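Local coordinates for protein aminotransferase, class III (Thermomicrobium roseum, PDB 6IO1) that probably acts as a thermostable, (S)-enantioselective omega-transaminase that moves amino groups with pyridoxal 5'-phosphate as cofactor, at residues Gly180-Thr185 with Ile213-Ser218; Trp136-Gln141 with Ala312-Val317; Leu35-Gly40 with Gly412-Cys417; Val43-Ala48 with Ile65-Arg70. All blocks are in the same frame, centred on the assembly; numbering follows the deposited sequence.

Interaction 1 (Gly180-Thr185 with Ile213-Ser218); sequences GFIHLT and IEREGS
Strand 181-184, an outermost strand of the mixed sheet that ends in strands 112-118 and 181-184, meets the last turn of helix 198-216 through I182 against E216. The two side chains arrive from opposite directions, and CD1 of I182 lies 3.4 Å from CG of E216. The same methyl also reaches the carboxylate carbon, with I182 CD1 to E216 CD at 3.5 Å. E216 bends at chi2 (-60°), which folds its carboxylate back beside the isoleucine. The helix leads back from this edge strand into strand 221-226, part of the alternating helix-and-strand layout of the PLP-binding domain in fold-type I aminotransferases; G217, with positive phi, ends it, its N bonded to I213 O at 2.7 Å. R215 adds a lighter touch, the edge of its guanidinium turned to the strand, with NH2 4.2 Å from I182 CG2. That NH2 also makes a salt bridge to OE2 of E216 (3.0 Å, 165°); the oxygen lies nearly in the guanidinium plane and is met on its anti side, while OE1 forms a salt bridge with K146 of the neighbouring strand. With an alanine here, R215 and K146 would probably lose their shared carboxylate partner and a gap would open beside CD1 of I182.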
loop_
_atom_site.group_PDB
_atom_site.type_symbol
_atom_site.label_atom_id
_atom_site.label_comp_id
_atom_site.label_asym_id
_atom_site.label_seq_id
_atom_site.Cartn_x
_atom_site.Cartn_y
_atom_site.Cartn_z
ATOM N N GLY B 180 -9.581 0.683 -19.581
ATOM C CA GLY B 180 -9.207 -0.664 -19.950
ATOM C C GLY B 180 -9.828 -1.773 -19.130
ATOM O O GLY B 180 -9.348 -2.909 -19.200
ATOM N N PHE B 181 -10.861 -1.491 -18.347
ATOM C CA PHE B 181 -11.481 -2.499 -17.497
ATOM C C PHE B 181 -12.894 -2.793 -17.979
ATOM O O PHE B 181 -13.679 -1.872 -18.222
ATOM C CB PHE B 181 -11.484 -2.044 -16.037
ATOM C CG PHE B 181 -10.117 -2.026 -15.410
ATOM C CD1 PHE B 181 -9.181 -1.073 -15.782
ATOM C CD2 PHE B 181 -9.763 -2.969 -14.458
ATOM C CE1 PHE B 181 -7.922 -1.056 -15.211
ATOM C CE2 PHE B 181 -8.505 -2.956 -13.885
ATOM C CZ PHE B 181 -7.584 -1.998 -14.262
ATOM N N ILE B 182 -13.212 -4.079 -18.106
ATOM C CA ILE B 182 -14.518 -4.542 -18.557
ATOM C C ILE B 182 -15.129 -5.373 -17.441
ATOM O O ILE B 182 -14.473 -6.273 -16.902
ATOM C CB ILE B 182 -14.408 -5.360 -19.856
ATOM C CG1 ILE B 182 -13.771 -4.510 -20.954
ATOM C CG2 ILE B 182 -15.775 -5.868 -20.287
ATOM C CD1 ILE B 182 -12.988 -5.306 -21.958
ATOM N N HIS B 183 -16.379 -5.082 -17.101
ATOM C CA HIS B 183 -17.044 -5.711 -15.967
ATOM C C HIS B 183 -18.084 -6.704 -16.461
ATOM O O HIS B 183 -18.973 -6.347 -17.241
ATOM C CB HIS B 183 -17.672 -4.660 -15.056
ATOM C CG HIS B 183 -16.657 -3.841 -14.326
ATOM N ND1 HIS B 183 -16.177 -2.643 -14.809
ATOM C CD2 HIS B 183 -15.992 -4.076 -13.171
ATOM C CE1 HIS B 183 -15.277 -2.164 -13.970
ATOM N NE2 HIS B 183 -15.146 -3.014 -12.968
ATOM N N LEU B 184 -17.962 -7.947 -16.003
ATOM C CA LEU B 184 -18.899 -9.013 -16.304
ATOM C C LEU B 184 -19.938 -9.125 -15.187
ATOM O O LEU B 184 -19.822 -8.501 -14.129
ATOM C CB LEU B 184 -18.156 -10.338 -16.487
ATOM C CG LEU B 184 -17.045 -10.437 -17.531
ATOM C CD1 LEU B 184 -16.095 -11.585 -17.214
ATOM C CD2 LEU B 184 -17.632 -10.613 -18.915
ATOM N N THR B 185 -20.975 -9.923 -15.433
ATOM C CA THR B 185 -21.981 -10.159 -14.406
ATOM C C THR B 185 -21.434 -11.070 -13.314
ATOM O O THR B 185 -20.617 -11.960 -13.564
ATOM C CB THR B 185 -23.250 -10.777 -14.998
ATOM O OG1 THR B 185 -23.009 -12.146 -15.347
ATOM C CG2 THR B 185 -23.706 -10.007 -16.222
ATOM N N ILE B 213 -15.738 -11.490 -24.902
ATOM C CA ILE B 213 -14.393 -11.603 -25.460
ATOM C C ILE B 213 -14.420 -11.367 -26.962
ATOM O O ILE B 213 -13.566 -10.659 -27.512
ATOM C CB ILE B 213 -13.787 -12.978 -25.116
ATOM C CG1 ILE B 213 -13.475 -13.070 -23.622
ATOM C CG2 ILE B 213 -12.537 -13.234 -25.941
ATOM C CD1 ILE B 213 -13.028 -14.447 -23.183
ATOM N N GLU B 214 -15.407 -11.945 -27.649
ATOM C CA GLU B 214 -15.527 -11.736 -29.089
ATOM C C GLU B 214 -15.776 -10.267 -29.432
ATOM O O GLU B 214 -15.199 -9.748 -30.393
ATOM C CB GLU B 214 -16.626 -12.629 -29.663
ATOM C CG GLU B 214 -16.217 -14.092 -29.774
ATOM C CD GLU B 214 -14.869 -14.272 -30.452
ATOM O OE1 GLU B 214 -14.801 -14.135 -31.691
ATOM O OE2 GLU B 214 -13.876 -14.546 -29.744
ATOM N N ARG B 215 -16.644 -9.587 -28.677
ATOM C CA ARG B 215 -16.912 -8.174 -28.952
ATOM C C ARG B 215 -15.662 -7.332 -28.786
ATOM O O ARG B 215 -15.320 -6.512 -29.650
ATOM C CB ARG B 215 -17.981 -7.645 -28.016
ATOM C CG ARG B 215 -18.495 -6.290 -28.351
ATOM C CD ARG B 215 -19.338 -5.870 -27.166
ATOM N NE ARG B 215 -18.611 -5.646 -25.906
ATOM C CZ ARG B 215 -19.104 -5.851 -24.677
ATOM N NH1 ARG B 215 -20.342 -6.306 -24.482
ATOM N NH2 ARG B 215 -18.349 -5.596 -23.616
ATOM N N GLU B 216 -15.032 -7.457 -27.620
ATOM C CA GLU B 216 -13.803 -6.686 -27.300
ATOM C C GLU B 216 -12.652 -7.095 -28.226
ATOM O O GLU B 216 -11.887 -6.204 -28.643
ATOM C CB GLU B 216 -13.420 -6.905 -25.835
ATOM C CG GLU B 216 -14.440 -6.352 -24.857
ATOM C CD GLU B 216 -14.683 -4.858 -24.973
ATOM O OE1 GLU B 216 -13.846 -4.169 -25.590
ATOM O OE2 GLU B 216 -15.710 -4.385 -24.448
ATOM N N GLY B 217 -12.570 -8.385 -28.567
ATOM C CA GLY B 217 -11.429 -8.906 -29.282
ATOM C C GLY B 217 -10.433 -9.506 -28.317
ATOM O O GLY B 217 -9.871 -8.795 -27.478
ATOM N N SER B 218 -10.220 -10.820 -28.417
ATOM C CA SER B 218 -9.365 -11.514 -27.460
ATOM C C SER B 218 -7.945 -10.967 -27.465
ATOM O O SER B 218 -7.274 -10.974 -26.425
ATOM C CB SER B 218 -9.356 -13.014 -27.756
ATOM O OG SER B 218 -8.563 -13.304 -28.893
#

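Interaction 2 (Trp136-Gln141 with Ala312-Val317); sequences WWLKGQ and ASADRV
L138 and A314 supply the apolar part of this surface contact: CD2 of the leucine lies 3.9 Å from CB of the alanine. The CA atoms of L138 and A314 are 7.8 Å apart, so the leucine's branch and the alanine's single methyl meet between the backbones. L138 CG stands anti to the carbonyl carbon (chi1 -74°), and its flank also packs on T310 and L311 of helix 305-312. The second kind of contact is an arginine beside an indole. W137 CZ3 sits over the centre of one face of the R316 guanidinium, 4.3 Å from CZ of R316, while the arginine meets the indole obliquely. W137 reaches out because its CG is anti to the backbone N (chi1 -175°).

W137 and L138 belong to the C-terminal end of helix 121-138, whose opposite end lies at the PMP pocket. A Schellman motif closes this helix: G140 takes positive phi, Q141 N bonds to W136 O at 2.9 Å and G140 N to W137 O at 3.1 Å.

Polar bonds beyond the pair fix the arginine. R316 NH2 bonds the hydroxyl of Y134, one turn earlier on the helix, and NH1 makes a long, weak ion pair with E172 of the second subunit. That subunit also packs G173 on W137, and its N25 bonds OD1 of D315, the centre of an inverse gamma turn.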
loop_
_atom_site.group_PDB
_atom_site.type_symbol
_atom_site.label_atom_id
_atom_site.label_comp_id
_atom_site.label_asym_id
_atom_site.label_seq_id
_atom_site.Cartn_x
_atom_site.Cartn_y
_atom_site.Cartn_z
ATOM N N TRP B 136 2.471 -8.835 -21.633
ATOM C CA TRP B 136 2.038 -8.769 -23.027
ATOM C C TRP B 136 2.859 -7.755 -23.821
ATOM O O TRP B 136 3.125 -7.959 -25.010
ATOM C CB TRP B 136 0.546 -8.462 -23.108
ATOM C CG TRP B 136 -0.290 -9.636 -22.705
ATOM C CD1 TRP B 136 -1.193 -9.684 -21.686
ATOM C CD2 TRP B 136 -0.285 -10.944 -23.298
ATOM N NE1 TRP B 136 -1.759 -10.933 -21.612
ATOM C CE2 TRP B 136 -1.219 -11.726 -22.590
ATOM C CE3 TRP B 136 0.414 -11.527 -24.361
ATOM C CZ2 TRP B 136 -1.472 -13.058 -22.909
ATOM C CZ3 TRP B 136 0.162 -12.851 -24.675
ATOM C CH2 TRP B 136 -0.773 -13.601 -23.952
ATOM N N TRP B 137 3.265 -6.656 -23.179
ATOM C CA TRP B 137 4.117 -5.673 -23.847
ATOM C C TRP B 137 5.453 -6.284 -24.254
ATOM O O TRP B 137 5.943 -6.045 -25.364
ATOM C CB TRP B 137 4.329 -4.467 -22.929
ATOM C CG TRP B 137 5.093 -3.328 -23.544
ATOM C CD1 TRP B 137 4.605 -2.380 -24.397
ATOM C CD2 TRP B 137 6.473 -3.005 -23.334
ATOM N NE1 TRP B 137 5.599 -1.494 -24.738
ATOM C CE2 TRP B 137 6.755 -1.855 -24.099
ATOM C CE3 TRP B 137 7.499 -3.580 -22.578
ATOM C CZ2 TRP B 137 8.019 -1.270 -24.130
ATOM C CZ3 TRP B 137 8.755 -2.996 -22.610
ATOM C CH2 TRP B 137 9.004 -1.854 -23.380
ATOM N N LEU B 138 6.059 -7.073 -23.363
ATOM C CA LEU B 138 7.320 -7.735 -23.681
ATOM C C LEU B 138 7.152 -8.760 -24.794
ATOM O O LEU B 138 8.108 -9.046 -25.525
ATOM C CB LEU B 138 7.889 -8.403 -22.429
ATOM C CG LEU B 138 8.493 -7.481 -21.369
ATOM C CD1 LEU B 138 8.822 -8.266 -20.112
ATOM C CD2 LEU B 138 9.732 -6.782 -21.905
ATOM N N LYS B 139 5.955 -9.322 -24.939
ATOM C CA LYS B 139 5.679 -10.307 -25.976
ATOM C C LYS B 139 5.389 -9.674 -27.329
ATOM O O LYS B 139 5.087 -10.401 -28.282
ATOM C CB LYS B 139 4.500 -11.190 -25.563
ATOM C CG LYS B 139 4.776 -12.099 -24.376
ATOM C CD LYS B 139 5.773 -13.188 -24.728
ATOM C CE LYS B 139 5.622 -14.384 -23.801
ATOM N NZ LYS B 139 6.802 -15.287 -23.861
ATOM N N GLY B 140 5.468 -8.351 -27.436
ATOM C CA GLY B 140 5.163 -7.682 -28.683
ATOM C C GLY B 140 3.691 -7.462 -28.932
ATOM O O GLY B 140 3.282 -7.341 -30.091
ATOM N N GLN B 141 2.878 -7.405 -27.880
ATOM C CA GLN B 141 1.437 -7.179 -27.992
ATOM C C GLN B 141 1.050 -5.989 -27.119
ATOM O O GLN B 141 0.387 -6.148 -26.086
ATOM C CB GLN B 141 0.657 -8.434 -27.598
ATOM C CG GLN B 141 0.893 -9.621 -28.520
ATOM C CD GLN B 141 0.093 -10.845 -28.119
ATOM O OE1 GLN B 141 -1.125 -10.775 -27.949
ATOM N NE2 GLN B 141 0.774 -11.974 -27.968
ATOM N N ALA B 312 12.119 -11.713 -16.905
ATOM C CA ALA B 312 13.560 -11.772 -16.708
ATOM C C ALA B 312 14.339 -11.894 -18.011
ATOM O O ALA B 312 15.575 -11.857 -17.976
ATOM C CB ALA B 312 13.915 -12.943 -15.788
ATOM N N SER B 313 13.661 -12.039 -19.148
ATOM C CA SER B 313 14.363 -12.108 -20.424
ATOM C C SER B 313 14.762 -10.738 -20.958
ATOM O O SER B 313 15.540 -10.670 -21.917
ATOM C CB SER B 313 13.500 -12.831 -21.461
ATOM O OG SER B 313 12.475 -11.984 -21.950
ATOM N N ALA B 314 14.257 -9.655 -20.371
ATOM C CA ALA B 314 14.567 -8.308 -20.830
ATOM C C ALA B 314 15.732 -7.736 -20.031
ATOM O O ALA B 314 15.686 -7.691 -18.797
ATOM C CB ALA B 314 13.342 -7.402 -20.703
ATOM N N ASP B 315 16.771 -7.291 -20.740
ATOM C CA ASP B 315 17.940 -6.676 -20.111
ATOM C C ASP B 315 17.637 -5.201 -19.840
ATOM O O ASP B 315 18.143 -4.285 -20.491
ATOM C CB ASP B 315 19.173 -6.848 -20.989
ATOM C CG ASP B 315 20.442 -6.354 -20.318
ATOM O OD1 ASP B 315 20.405 -6.061 -19.103
ATOM O OD2 ASP B 315 21.480 -6.261 -21.006
ATOM N N ARG B 316 16.782 -4.988 -18.843
ATOM C CA ARG B 316 16.353 -3.654 -18.455
ATOM C C ARG B 316 15.858 -3.713 -17.019
ATOM O O ARG B 316 15.589 -4.790 -16.481
ATOM C CB ARG B 316 15.252 -3.127 -19.379
ATOM C CG ARG B 316 13.927 -3.847 -19.201
ATOM C CD ARG B 316 13.002 -3.640 -20.389
ATOM N NE ARG B 316 12.518 -2.265 -20.486
ATOM C CZ ARG B 316 11.624 -1.723 -19.665
ATOM N NH1 ARG B 316 11.246 -0.463 -19.836
ATOM N NH2 ARG B 316 11.105 -2.434 -18.672
ATOM N N VAL B 317 15.746 -2.544 -16.402
ATOM C CA VAL B 317 15.232 -2.459 -15.042
ATOM C C VAL B 317 13.717 -2.592 -15.072
ATOM O O VAL B 317 13.039 -1.978 -15.905
ATOM C CB VAL B 317 15.662 -1.136 -14.382
ATOM C CG1 VAL B 317 15.047 -1.006 -12.996
ATOM C CG2 VAL B 317 17.178 -1.045 -14.309
#

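Interaction 3 (Leu35-Gly40 with Gly412-Cys417)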
loop_
_atom_site.group_PDB
_atom_site.type_symbol
_atom_site.label_atom_id
_atom_site.label_comp_id
_atom_site.label_asym_id
_atom_site.label_seq_id
_atom_site.Cartn_x
_atom_site.Cartn_y
_atom_site.Cartn_z
ATOM N N LEU B 35 -15.682 3.254 18.241
ATOM C CA LEU B 35 -15.560 2.117 19.144
ATOM C C LEU B 35 -14.073 1.793 19.245
ATOM O O LEU B 35 -13.472 1.303 18.284
ATOM C CB LEU B 35 -16.362 0.918 18.643
ATOM C CG LEU B 35 -16.223 -0.373 19.453
ATOM C CD1 LEU B 35 -16.532 -0.123 20.922
ATOM C CD2 LEU B 35 -17.124 -1.464 18.893
ATOM N N VAL B 36 -13.486 2.064 20.404
ATOM C CA VAL B 36 -12.043 1.981 20.596
ATOM C C VAL B 36 -11.719 0.613 21.179
ATOM O O VAL B 36 -12.069 0.320 22.326
ATOM C CB VAL B 36 -11.532 3.105 21.506
ATOM C CG1 VAL B 36 -10.019 3.029 21.644
ATOM C CG2 VAL B 36 -11.960 4.462 20.967
ATOM N N LEU B 37 -11.035 -0.218 20.398
ATOM C CA LEU B 37 -10.616 -1.546 20.829
ATOM C C LEU B 37 -9.165 -1.479 21.287
ATOM O O LEU B 37 -8.315 -0.917 20.589
ATOM C CB LEU B 37 -10.777 -2.562 19.700
ATOM C CG LEU B 37 -12.193 -2.692 19.135
ATOM C CD1 LEU B 37 -12.243 -3.751 18.047
ATOM C CD2 LEU B 37 -13.184 -3.008 20.244
ATOM N N VAL B 38 -8.886 -2.053 22.456
ATOM C CA VAL B 38 -7.593 -1.878 23.109
ATOM C C VAL B 38 -6.863 -3.185 23.372
ATOM O O VAL B 38 -5.658 -3.148 23.663
ATOM C CB VAL B 38 -7.738 -1.091 24.430
ATOM C CG1 VAL B 38 -8.567 0.164 24.219
ATOM C CG2 VAL B 38 -8.363 -1.970 25.503
ATOM N N ARG B 39 -7.528 -4.335 23.287
ATOM C CA ARG B 39 -6.883 -5.583 23.670
ATOM C C ARG B 39 -7.556 -6.742 22.951
ATOM O O ARG B 39 -8.757 -6.701 22.678
ATOM C CB ARG B 39 -6.948 -5.776 25.186
ATOM C CG ARG B 39 -6.143 -6.934 25.740
ATOM C CD ARG B 39 -6.179 -6.913 27.261
ATOM N NE ARG B 39 -7.547 -6.954 27.772
ATOM C CZ ARG B 39 -8.214 -5.892 28.216
ATOM N NH1 ARG B 39 -7.630 -4.701 28.237
ATOM N NH2 ARG B 39 -9.458 -6.023 28.655
ATOM N N GLY B 40 -6.769 -7.777 22.657
ATOM C CA GLY B 40 -7.296 -8.961 22.007
ATOM C C GLY B 40 -6.633 -10.261 22.417
ATOM O O GLY B 40 -5.421 -10.306 22.654
ATOM N N GLY B 412 -22.358 -7.557 22.195
ATOM C CA GLY B 412 -20.991 -8.086 22.355
ATOM C C GLY B 412 -20.417 -8.769 21.126
ATOM O O GLY B 412 -19.491 -9.574 21.298
ATOM N N ILE B 413 -20.951 -8.506 19.932
ATOM C CA ILE B 413 -20.326 -9.131 18.729
ATOM C C ILE B 413 -19.973 -8.056 17.697
ATOM O O ILE B 413 -20.790 -7.143 17.476
ATOM C CB ILE B 413 -21.171 -10.263 18.110
ATOM C CG1 ILE B 413 -22.332 -9.725 17.275
ATOM C CG2 ILE B 413 -21.623 -11.263 19.160
ATOM C CD1 ILE B 413 -22.768 -10.667 16.182
ATOM N N ILE B 414 -18.788 -8.181 17.101
ATOM C CA ILE B 414 -18.361 -7.255 16.018
ATOM C C ILE B 414 -18.428 -8.040 14.704
ATOM O O ILE B 414 -17.644 -8.983 14.534
ATOM C CB ILE B 414 -16.948 -6.705 16.291
ATOM C CG1 ILE B 414 -16.936 -5.778 17.510
ATOM C CG2 ILE B 414 -16.389 -6.024 15.052
ATOM C CD1 ILE B 414 -15.558 -5.380 17.957
ATOM N N VAL B 415 -19.348 -7.639 13.828
ATOM C CA VAL B 415 -19.572 -8.267 12.492
ATOM C C VAL B 415 -19.828 -7.142 11.481
ATOM O O VAL B 415 -20.126 -6.015 11.911
ATOM C CB VAL B 415 -20.735 -9.276 12.515
ATOM C CG1 VAL B 415 -20.376 -10.542 13.272
ATOM C CG2 VAL B 415 -22.008 -8.660 13.067
ATOM N N ARG B 416 -19.687 -7.434 10.189
ATOM C CA ARG B 416 -19.885 -6.402 9.181
ATOM C C ARG B 416 -21.375 -6.241 8.909
ATOM O O ARG B 416 -22.024 -7.174 8.435
ATOM C CB ARG B 416 -19.130 -6.761 7.905
ATOM C CG ARG B 416 -19.357 -5.787 6.774
ATOM C CD ARG B 416 -18.721 -4.446 7.080
ATOM N NE ARG B 416 -18.945 -3.475 6.013
ATOM C CZ ARG B 416 -19.496 -2.279 6.191
ATOM N NH1 ARG B 416 -19.892 -1.901 7.398
ATOM N NH2 ARG B 416 -19.656 -1.463 5.159
ATOM N N CYS B 417 -21.924 -5.073 9.212
ATOM C CA CYS B 417 -23.338 -4.808 8.988
ATOM C C CYS B 417 -23.486 -3.830 7.831
ATOM O O CYS B 417 -22.915 -2.734 7.861
ATOM C CB CYS B 417 -23.998 -4.260 10.256
ATOM S SG CYS B 417 -23.947 -5.412 11.651
#
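L37 and I414 reach toward each other tip to tip, the CD1 methyl of the leucine 3.7 Å from CD1 of the isoleucine. The other leucine branch is a little farther off, with L37 CD2 to I414 CD1 at 4.1 Å, so one isoleucine methyl is met by both ends of the fork. L35 adds a looser touch from two residues earlier, its CD2 4.3 Å from I414 CD1. The I414 chain is extended (chi2 171°), which carries that methyl to the leucines although the CA atoms of L35 and I414 are 10.3 Å apart. No hydrogen bond joins the two segments. They belong to one mixed sheet, in which strands 44-47 and 52-55 lie between them, and the contact reaches across its face above V45, on which both L37 and I414 pack. Farther out, I414 is paired through its backbone with L54, and strand 413-418 follows directly on helix 400-410. L35 and V36 pair in a parallel ladder with a strand of the second subunit, extending the sheet across the dimer interface, where L92 and V86 of that subunit pack on L35 and L37.

Interaction 4 (Val43-Ala48 with Ile65-Arg70); sequences VWVWDA and IGHGRR
With CG of H67 anti to its carbonyl carbon (chi1 -57°) and CG1 of V45 placed likewise (chi1 -68°), the imidazole and the valine methyl meet obliquely. V45 CG1 lies 3.6 Å from NE2 of H67 and 3.8 Å from CD2 of H67. The backbone joins in beside the methyl: W44 O approaches H67 CD2 at 3.8 Å, again obliquely to the ring. NE2 has its polar partner in D55 of strand 52-55, a bond that helps fix the rotation of the imidazole, whose NE2-CD2 side lies against V45. Segment 65-70 is the connection from helix 58-61 to helix 70-82, and here it packs against the mixed sheet next to the hairpin of strands 35-41 and 44-47; H67 is also tied by a backbone bond to G42, in the turn of that hairpin. The bend of segment 65-70 is held by R69, at the N-cap position of the following helix. The guanidinium grips I65 O side-on with two nitrogens, R69 NE to I65 O at 3.0 Å and R69 NH2 to I65 O at 3.1 Å, the latter in the carbonyl plane on a lone pair. R69 NH1 forms a salt bridge with E344, and F85 of the second subunit packs on H67.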
loop_
_atom_site.group_PDB
_atom_site.type_symbol
_atom_site.label_atom_id
_atom_site.label_comp_id
_atom_site.label_asym_id
_atom_site.label_seq_id
_atom_site.Cartn_x
_atom_site.Cartn_y
_atom_site.Cartn_z
ATOM N N VAL B 43 -10.373 -15.090 19.753
ATOM C CA VAL B 43 -11.446 -14.474 18.984
ATOM C C VAL B 43 -12.067 -13.296 19.727
ATOM O O VAL B 43 -13.072 -12.740 19.273
ATOM C CB VAL B 43 -12.522 -15.506 18.611
ATOM C CG1 VAL B 43 -11.890 -16.726 17.956
ATOM C CG2 VAL B 43 -13.323 -15.907 19.842
ATOM N N TRP B 44 -11.485 -12.899 20.854
ATOM C CA TRP B 44 -12.064 -11.897 21.736
ATOM C C TRP B 44 -11.284 -10.593 21.657
ATOM O O TRP B 44 -10.058 -10.599 21.517
ATOM C CB TRP B 44 -12.082 -12.394 23.184
ATOM C CG TRP B 44 -12.795 -13.691 23.353
ATOM C CD1 TRP B 44 -12.233 -14.918 23.551
ATOM C CD2 TRP B 44 -14.210 -13.895 23.334
ATOM N NE1 TRP B 44 -13.214 -15.875 23.659
ATOM C CE2 TRP B 44 -14.437 -15.272 23.528
ATOM C CE3 TRP B 44 -15.310 -13.047 23.171
ATOM C CZ2 TRP B 44 -15.717 -15.819 23.565
ATOM C CZ3 TRP B 44 -16.578 -13.591 23.207
ATOM C CH2 TRP B 44 -16.772 -14.964 23.402
ATOM N N VAL B 45 -12.011 -9.480 21.766
ATOM C CA VAL B 45 -11.429 -8.150 21.859
ATOM C C VAL B 45 -12.160 -7.399 22.963
ATOM O O VAL B 45 -13.271 -7.755 23.357
ATOM C CB VAL B 45 -11.507 -7.364 20.530
ATOM C CG1 VAL B 45 -10.599 -7.991 19.481
ATOM C CG2 VAL B 45 -12.942 -7.300 20.033
ATOM N N TRP B 46 -11.503 -6.381 23.501
ATOM C CA TRP B 46 -12.084 -5.561 24.556
ATOM C C TRP B 46 -12.000 -4.095 24.162
ATOM O O TRP B 46 -10.995 -3.655 23.597
ATOM C CB TRP B 46 -11.378 -5.790 25.897
ATOM C CG TRP B 46 -11.692 -7.117 26.524
ATOM C CD1 TRP B 46 -12.615 -7.366 27.497
ATOM C CD2 TRP B 46 -11.079 -8.375 26.221
ATOM N NE1 TRP B 46 -12.615 -8.703 27.820
ATOM C CE2 TRP B 46 -11.681 -9.344 27.049
ATOM C CE3 TRP B 46 -10.080 -8.778 25.329
ATOM C CZ2 TRP B 46 -11.317 -10.689 27.011
ATOM C CZ3 TRP B 46 -9.720 -10.113 25.293
ATOM C CH2 TRP B 46 -10.337 -11.052 26.129
ATOM N N ASP B 47 -13.054 -3.338 24.461
ATOM C CA ASP B 47 -13.040 -1.921 24.138
ATOM C C ASP B 47 -12.423 -1.124 25.289
ATOM O O ASP B 47 -12.029 -1.672 26.321
ATOM C CB ASP B 47 -14.444 -1.427 23.764
ATOM C CG ASP B 47 -15.428 -1.422 24.933
ATOM O OD1 ASP B 47 -15.027 -1.594 26.103
ATOM O OD2 ASP B 47 -16.633 -1.229 24.666
ATOM N N ALA B 48 -12.338 0.196 25.105
ATOM C CA ALA B 48 -11.685 1.052 26.089
ATOM C C ALA B 48 -12.403 1.059 27.432
ATOM O O ALA B 48 -11.778 1.367 28.453
ATOM C CB ALA B 48 -11.576 2.478 25.548
ATOM N N ILE B 65 -5.166 -16.575 12.634
ATOM C CA ILE B 65 -4.748 -17.404 13.764
ATOM C C ILE B 65 -5.163 -16.816 15.106
ATOM O O ILE B 65 -4.825 -17.388 16.151
ATOM C CB ILE B 65 -3.225 -17.656 13.765
ATOM C CG1 ILE B 65 -2.458 -16.391 14.156
ATOM C CG2 ILE B 65 -2.769 -18.185 12.414
ATOM C CD1 ILE B 65 -0.982 -16.634 14.405
ATOM N N GLY B 66 -5.885 -15.700 15.113
ATOM C CA GLY B 66 -6.377 -15.117 16.343
ATOM C C GLY B 66 -5.420 -14.103 16.945
ATOM O O GLY B 66 -4.262 -13.964 16.547
ATOM N N HIS B 67 -5.934 -13.378 17.935
ATOM C CA HIS B 67 -5.158 -12.349 18.607
ATOM C C HIS B 67 -4.270 -12.962 19.688
ATOM O O HIS B 67 -4.487 -14.085 20.152
ATOM C CB HIS B 67 -6.076 -11.302 19.242
ATOM C CG HIS B 67 -7.009 -10.634 18.278
ATOM N ND1 HIS B 67 -6.591 -9.676 17.379
ATOM C CD2 HIS B 67 -8.343 -10.769 18.092
ATOM C CE1 HIS B 67 -7.627 -9.258 16.673
ATOM N NE2 HIS B 67 -8.701 -9.905 17.085
ATOM N N GLY B 68 -3.253 -12.199 20.087
ATOM C CA GLY B 68 -2.451 -12.532 21.248
ATOM C C GLY B 68 -1.397 -13.600 21.073
ATOM O O GLY B 68 -0.985 -14.208 22.065
ATOM N N ARG B 69 -0.935 -13.848 19.850
ATOM C CA ARG B 69 0.094 -14.857 19.620
ATOM C C ARG B 69 1.461 -14.245 19.903
ATOM O O ARG B 69 1.974 -13.455 19.103
ATOM C CB ARG B 69 0.004 -15.394 18.195
ATOM C CG ARG B 69 -1.331 -16.047 17.885
ATOM C CD ARG B 69 -1.361 -17.498 18.337
ATOM N NE ARG B 69 -2.483 -18.223 17.750
ATOM C CZ ARG B 69 -2.555 -19.547 17.661
ATOM N NH1 ARG B 69 -1.567 -20.301 18.126
ATOM N NH2 ARG B 69 -3.617 -20.119 17.110
ATOM N N ARG B 70 2.052 -14.611 21.044
ATOM C CA ARG B 70 3.352 -14.074 21.430
ATOM C C ARG B 70 4.470 -14.508 20.492
ATOM O O ARG B 70 5.504 -13.835 20.432
ATOM C CB ARG B 70 3.681 -14.481 22.869
ATOM C CG ARG B 70 2.739 -13.873 23.897
ATOM C CD ARG B 70 3.379 -13.757 25.273
ATOM N NE ARG B 70 4.028 -14.993 25.701
ATOM C CZ ARG B 70 5.077 -15.042 26.517
ATOM N NH1 ARG B 70 5.610 -13.922 26.986
ATOM N NH2 ARG B 70 5.599 -16.211 26.856
#

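In the fold
The four contacts fall into two groups. Interactions 3 and 4, with centres about 10 Å apart, share the mixed sheet of strands 35-41, 44-47 and 413-418, and join directly through backbone pairing of V38 and R39 with W46. Interactions 1 and 2, centres about 24 Å apart, lie at the outer parts of the PLP-binding domain, beyond the chain's centre and more than 40 Å, centre to centre, from the other two. Along the chain, interaction 3 spans everything: interaction 4 closes first, then interaction 2 opens, with interaction 1 lying between its segments. Interactions 2, 3 and 4 all touch the second subunit, so both regions take part in the dimer.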